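Local coordinates for proline iminopeptidase-related protein (PDB 2YYS), which is of unknown function but belongs to the S33 peptidase family of alpha/beta hydrolases and resembles proline iminopeptidases, with peptidase activity only inferred, at residues A80-T85 and A109-R114; G105-L110 and L208-Y213. All coordinates share one frame; numbering follows the deposited sequence.

Contact 1 (A80-T85 and A109-R114); sequences ALVEDT and ALEVLR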
# COMPACT_ATOMS: atom_id res chain seq x y z
N ALA A 80 7.03 -5.56 12.55
CA ALA A 80 8.34 -5.57 11.91
C ALA A 80 8.38 -4.63 10.70
O ALA A 80 9.36 -3.92 10.51
CB ALA A 80 8.71 -6.98 11.49
N LEU A 81 7.30 -4.61 9.91
CA LEU A 81 7.22 -3.72 8.76
C LEU A 81 7.20 -2.25 9.18
O LEU A 81 7.78 -1.39 8.53
CB LEU A 81 5.97 -4.03 7.92
CG LEU A 81 5.88 -5.42 7.26
CD1 LEU A 81 4.71 -5.50 6.27
CD2 LEU A 81 7.16 -5.81 6.57
N VAL A 82 6.53 -1.98 10.29
CA VAL A 82 6.45 -0.64 10.84
C VAL A 82 7.81 -0.19 11.33
O VAL A 82 8.29 0.89 10.99
CB VAL A 82 5.42 -0.61 11.98
CG1 VAL A 82 5.52 0.66 12.82
CG2 VAL A 82 4.01 -0.75 11.40
N GLU A 83 8.46 -1.05 12.10
CA GLU A 83 9.74 -0.72 12.72
C GLU A 83 10.84 -0.57 11.66
O GLU A 83 11.68 0.32 11.75
CB GLU A 83 10.08 -1.79 13.77
CG GLU A 83 9.22 -1.63 15.03
CD GLU A 83 8.93 -2.93 15.78
OE1 GLU A 83 7.91 -2.97 16.52
OE2 GLU A 83 9.70 -3.90 15.64
N ASP A 84 10.78 -1.42 10.63
CA ASP A 84 11.68 -1.31 9.48
C ASP A 84 11.60 0.07 8.85
O ASP A 84 12.60 0.61 8.43
CB ASP A 84 11.29 -2.32 8.40
CG ASP A 84 11.81 -3.71 8.67
OD1 ASP A 84 12.56 -3.92 9.66
OD2 ASP A 84 11.51 -4.65 7.92
N THR A 85 10.40 0.62 8.77
CA THR A 85 10.23 1.91 8.12
C THR A 85 11.03 2.97 8.88
O THR A 85 11.74 3.77 8.29
CB THR A 85 8.75 2.27 8.02
OG1 THR A 85 8.04 1.23 7.34
CG2 THR A 85 8.55 3.50 7.15
N ALA A 109 1.25 2.01 7.23
CA ALA A 109 1.30 3.47 7.35
C ALA A 109 0.55 3.99 8.59
O ALA A 109 1.04 4.86 9.29
CB ALA A 109 0.73 4.11 6.11
N LEU A 110 -0.63 3.45 8.84
CA LEU A 110 -1.43 3.84 10.00
C LEU A 110 -0.75 3.45 11.31
O LEU A 110 -0.77 4.22 12.26
CB LEU A 110 -2.83 3.24 9.92
CG LEU A 110 -3.63 3.86 8.77
CD1 LEU A 110 -4.75 2.95 8.33
CD2 LEU A 110 -4.16 5.22 9.17
N GLU A 111 -0.12 2.28 11.35
CA GLU A 111 0.66 1.89 12.51
C GLU A 111 1.92 2.74 12.70
O GLU A 111 2.28 3.04 13.83
CB GLU A 111 1.02 0.41 12.46
CG GLU A 111 -0.12 -0.48 12.91
CD GLU A 111 -0.42 -0.28 14.39
OE1 GLU A 111 0.41 -0.72 15.22
OE2 GLU A 111 -1.46 0.34 14.70
N VAL A 112 2.56 3.12 11.60
CA VAL A 112 3.70 4.05 11.68
C VAL A 112 3.23 5.39 12.27
O VAL A 112 3.85 5.92 13.18
CB VAL A 112 4.37 4.27 10.31
CG1 VAL A 112 5.29 5.48 10.34
CG2 VAL A 112 5.16 3.04 9.90
N LEU A 113 2.14 5.94 11.75
CA LEU A 113 1.58 7.18 12.29
C LEU A 113 1.23 7.07 13.78
O LEU A 113 1.54 7.95 14.56
CB LEU A 113 0.34 7.61 11.52
CG LEU A 113 0.56 8.22 10.15
CD1 LEU A 113 -0.75 8.18 9.37
CD2 LEU A 113 1.07 9.62 10.25
N ARG A 114 0.60 5.97 14.16
CA ARG A 114 0.13 5.82 15.53
C ARG A 114 1.30 5.78 16.51
O ARG A 114 1.26 6.42 17.56
CB ARG A 114 -0.70 4.55 15.66
CG ARG A 114 -1.41 4.41 17.00
CD ARG A 114 -2.19 3.13 17.16
NE ARG A 114 -1.33 1.94 17.10
CZ ARG A 114 -0.55 1.48 18.09
NH1 ARG A 114 -0.47 2.10 19.26
NH2 ARG A 114 0.16 0.39 17.90

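Contact 2 (G105-L110 and L208-Y213); sequences GAVVAL and LDYTPY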
# COMPACT_ATOMS: atom_id res chain seq x y z
N GLY A 105 -0.26 -1.75 2.41
CA GLY A 105 0.61 -0.68 2.86
C GLY A 105 -0.08 0.27 3.84
O GLY A 105 0.58 0.83 4.71
N ALA A 106 -1.39 0.46 3.67
CA ALA A 106 -2.16 1.34 4.55
C ALA A 106 -2.07 0.95 6.02
O ALA A 106 -1.95 1.81 6.86
CB ALA A 106 -3.61 1.39 4.13
N VAL A 107 -2.18 -0.34 6.33
CA VAL A 107 -2.09 -0.79 7.72
C VAL A 107 -0.73 -0.43 8.29
O VAL A 107 -0.62 -0.00 9.45
CB VAL A 107 -2.33 -2.31 7.89
CG1 VAL A 107 -2.07 -2.76 9.34
CG2 VAL A 107 -3.75 -2.65 7.53
N VAL A 108 0.31 -0.62 7.49
CA VAL A 108 1.65 -0.30 7.93
C VAL A 108 1.76 1.21 8.16
O VAL A 108 2.28 1.63 9.17
CB VAL A 108 2.74 -0.78 6.93
CG1 VAL A 108 4.13 -0.43 7.45
CG2 VAL A 108 2.63 -2.29 6.68
N ALA A 109 1.25 2.01 7.23
CA ALA A 109 1.30 3.47 7.35
C ALA A 109 0.55 3.99 8.59
O ALA A 109 1.04 4.86 9.29
CB ALA A 109 0.73 4.11 6.11
N LEU A 110 -0.63 3.45 8.84
CA LEU A 110 -1.43 3.84 10.00
C LEU A 110 -0.75 3.45 11.31
O LEU A 110 -0.77 4.22 12.26
CB LEU A 110 -2.83 3.24 9.92
CG LEU A 110 -3.63 3.86 8.77
CD1 LEU A 110 -4.75 2.95 8.33
CD2 LEU A 110 -4.16 5.22 9.17
N LEU A 208 -7.27 -10.47 10.16
CA LEU A 208 -6.98 -9.13 10.64
C LEU A 208 -8.02 -8.12 10.17
O LEU A 208 -8.15 -7.85 8.98
CB LEU A 208 -5.59 -8.66 10.21
CG LEU A 208 -5.27 -7.20 10.57
CD1 LEU A 208 -5.27 -6.97 12.09
CD2 LEU A 208 -3.94 -6.79 9.96
N ASP A 209 -8.77 -7.57 11.12
CA ASP A 209 -9.60 -6.41 10.88
C ASP A 209 -9.05 -5.24 11.68
O ASP A 209 -9.31 -5.12 12.87
CB ASP A 209 -11.05 -6.69 11.26
CG ASP A 209 -11.95 -5.50 11.03
OD1 ASP A 209 -11.55 -4.58 10.28
OD2 ASP A 209 -13.08 -5.41 11.54
N TYR A 210 -8.31 -4.36 11.01
CA TYR A 210 -7.72 -3.18 11.62
C TYR A 210 -8.74 -2.06 11.93
O TYR A 210 -8.41 -1.07 12.59
CB TYR A 210 -6.61 -2.64 10.70
CG TYR A 210 -5.72 -1.61 11.35
CD1 TYR A 210 -4.80 -1.98 12.33
CD2 TYR A 210 -5.81 -0.27 11.01
CE1 TYR A 210 -3.98 -1.04 12.95
CE2 TYR A 210 -5.01 0.68 11.63
CZ TYR A 210 -4.09 0.29 12.59
OH TYR A 210 -3.29 1.22 13.20
N THR A 211 -9.98 -2.21 11.44
CA THR A 211 -11.01 -1.18 11.59
C THR A 211 -11.13 -0.53 12.98
O THR A 211 -11.20 0.70 13.06
CB THR A 211 -12.39 -1.72 11.19
OG1 THR A 211 -12.35 -2.24 9.86
CG2 THR A 211 -13.42 -0.60 11.13
N PRO A 212 -11.18 -1.31 14.06
CA PRO A 212 -11.40 -0.72 15.39
C PRO A 212 -10.29 0.22 15.85
O PRO A 212 -10.51 1.04 16.73
CB PRO A 212 -11.49 -1.94 16.33
CG PRO A 212 -11.68 -3.12 15.46
CD PRO A 212 -11.03 -2.78 14.14
N TYR A 213 -9.11 0.11 15.25
CA TYR A 213 -7.96 0.93 15.63
C TYR A 213 -7.95 2.26 14.89
O TYR A 213 -7.15 3.14 15.21
CB TYR A 213 -6.66 0.12 15.43
CG TYR A 213 -6.76 -1.24 16.11
CD1 TYR A 213 -6.87 -1.34 17.50
CD2 TYR A 213 -6.80 -2.43 15.37
CE1 TYR A 213 -6.99 -2.60 18.14
CE2 TYR A 213 -6.92 -3.68 16.00
CZ TYR A 213 -7.01 -3.76 17.39
OH TYR A 213 -7.14 -4.98 18.03

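Contact 1 (A80-T85 and A109-R114)
Val82 and Val112 share nearly the same first torsion (chi1 166° and 165°), which sets CG1 anti to the backbone N and CG2 anti to the carbonyl carbon. On Val82 this aims both methyls at helix 105-115: CG1 lies 3.8 Å from Val112 CG2, while CG2 meets Glu111 CB at 3.4 Å, a close apolar touch. The valine side chains lie alongside each other, pointing opposite ways. The axes of segments 80-85 and 109-114 come within 9.1 Å at a crossing angle of -62°. Valine suits this spot because its short, branched side chain fills the interface where the CA atoms of Val82 and Val112 are 5.5 Å apart, the closest backbone pairing of the two segments. Val112 also packs on Leu99 of strand 97-102 and Ala119 of strand 119-125.

Thr85, one turn on from Val82, brings its CB to 4.1 Å from Val112 CG2. Its hydroxyl, beside its own backbone N, gives a 2.9 Å bond from OG1 to Leu81 O, so this buried polar atom is satisfied within its own helix.

Glu111 offers only its aliphatic base. The chain bends at chi2 and carries the carboxylate away from helix 78-91, where Arg114 takes it side-on: NE bonds OE2 and NH2 bonds OE1, each at 2.9 Å and close to the guanidinium plane. OE2 also has a probable hydrogen bond with Tyr210 OH. Arginine and tyrosine together would tend to favour the charged form of this buried acid, and the paired grip restrains its rotation.

Helices 78-91 and 105-115 come just before and just after strand 97-102, and their packing beside the parallel sheet belongs to the core of the alpha/beta hydrolase fold.

Contact 2 (G105-L110 and L208-Y213)
Asp209 OD1 accepts two bonds from Thr211, and the turn they brace lies at Tyr210, whose ring packs on Val107 and Leu110. The backbone N of Thr211 donates over 3.1 Å to Asp209 OD1 from above the carboxylate plane, which makes an Asx turn; Thr211 OG1 donates to the syn lone pair of Asp209 OD1, at 2.5 Å, a length too short to be taken exactly. Aspartate followed two residues on by threonine suits such a turn, since one carboxylate oxygen can serve both a backbone and a side-chain donor. Thr211 OG1 is also hydrogen-bonded to Tyr235 OH. In this alpha/beta hydrolase fold the turn lies in the loop between helix 195-202 and strand 221-226, and it presses on the first turns of helix 105-115.

With CG anti to its backbone N (chi1 -167°), Tyr210 reaches across to the helix. Val107 CG1 sits over one ring face, 4.1 Å from Tyr210 CD1 and offset toward the rim, while Tyr213 CB covers the opposite face. The ring is thus held between a methyl of the helix and a methylene of its own loop. Leu110 approaches obliquely, its CB 3.8 Å from Tyr210 CE2 and its CD1 4.0 Å from that same carbon. Tyrosine fits here because it joins an apolar ring to a hydroxyl that is satisfied by Glu111 OE2.

Backbone hydrogen bonds to Val129 and Phe131 hold Tyr210 and Leu208 in place. Two residues before the tyrosine, Leu208 turns its CD2 to Val107 CG1 at 4.5 Å, so one valine methyl serves both loop residues.

How the contacts relate
The centres of the two contacts lie 10 Å apart, and both are built on helix 105-115, sharing Ala109 and Leu110. Along the chain helix 78-91 comes first, then the shared helix, and loop 208-213 only about a hundred residues later, past strand 119-125 and a run of helices between 131 and 202, probably the cap of the fold. Contact 1 joins helices that are near in sequence, whereas contact 2 ties a distant loop back to the core. They meet directly through Glu111 and Tyr210, and where Val108 packs against Leu81 and Val82. Helix 105-115, which links strands 97-102 and 119-125 in sequence and follows the nucleophile-elbow position of this fold, is held by helix 78-91 and loop 208-213.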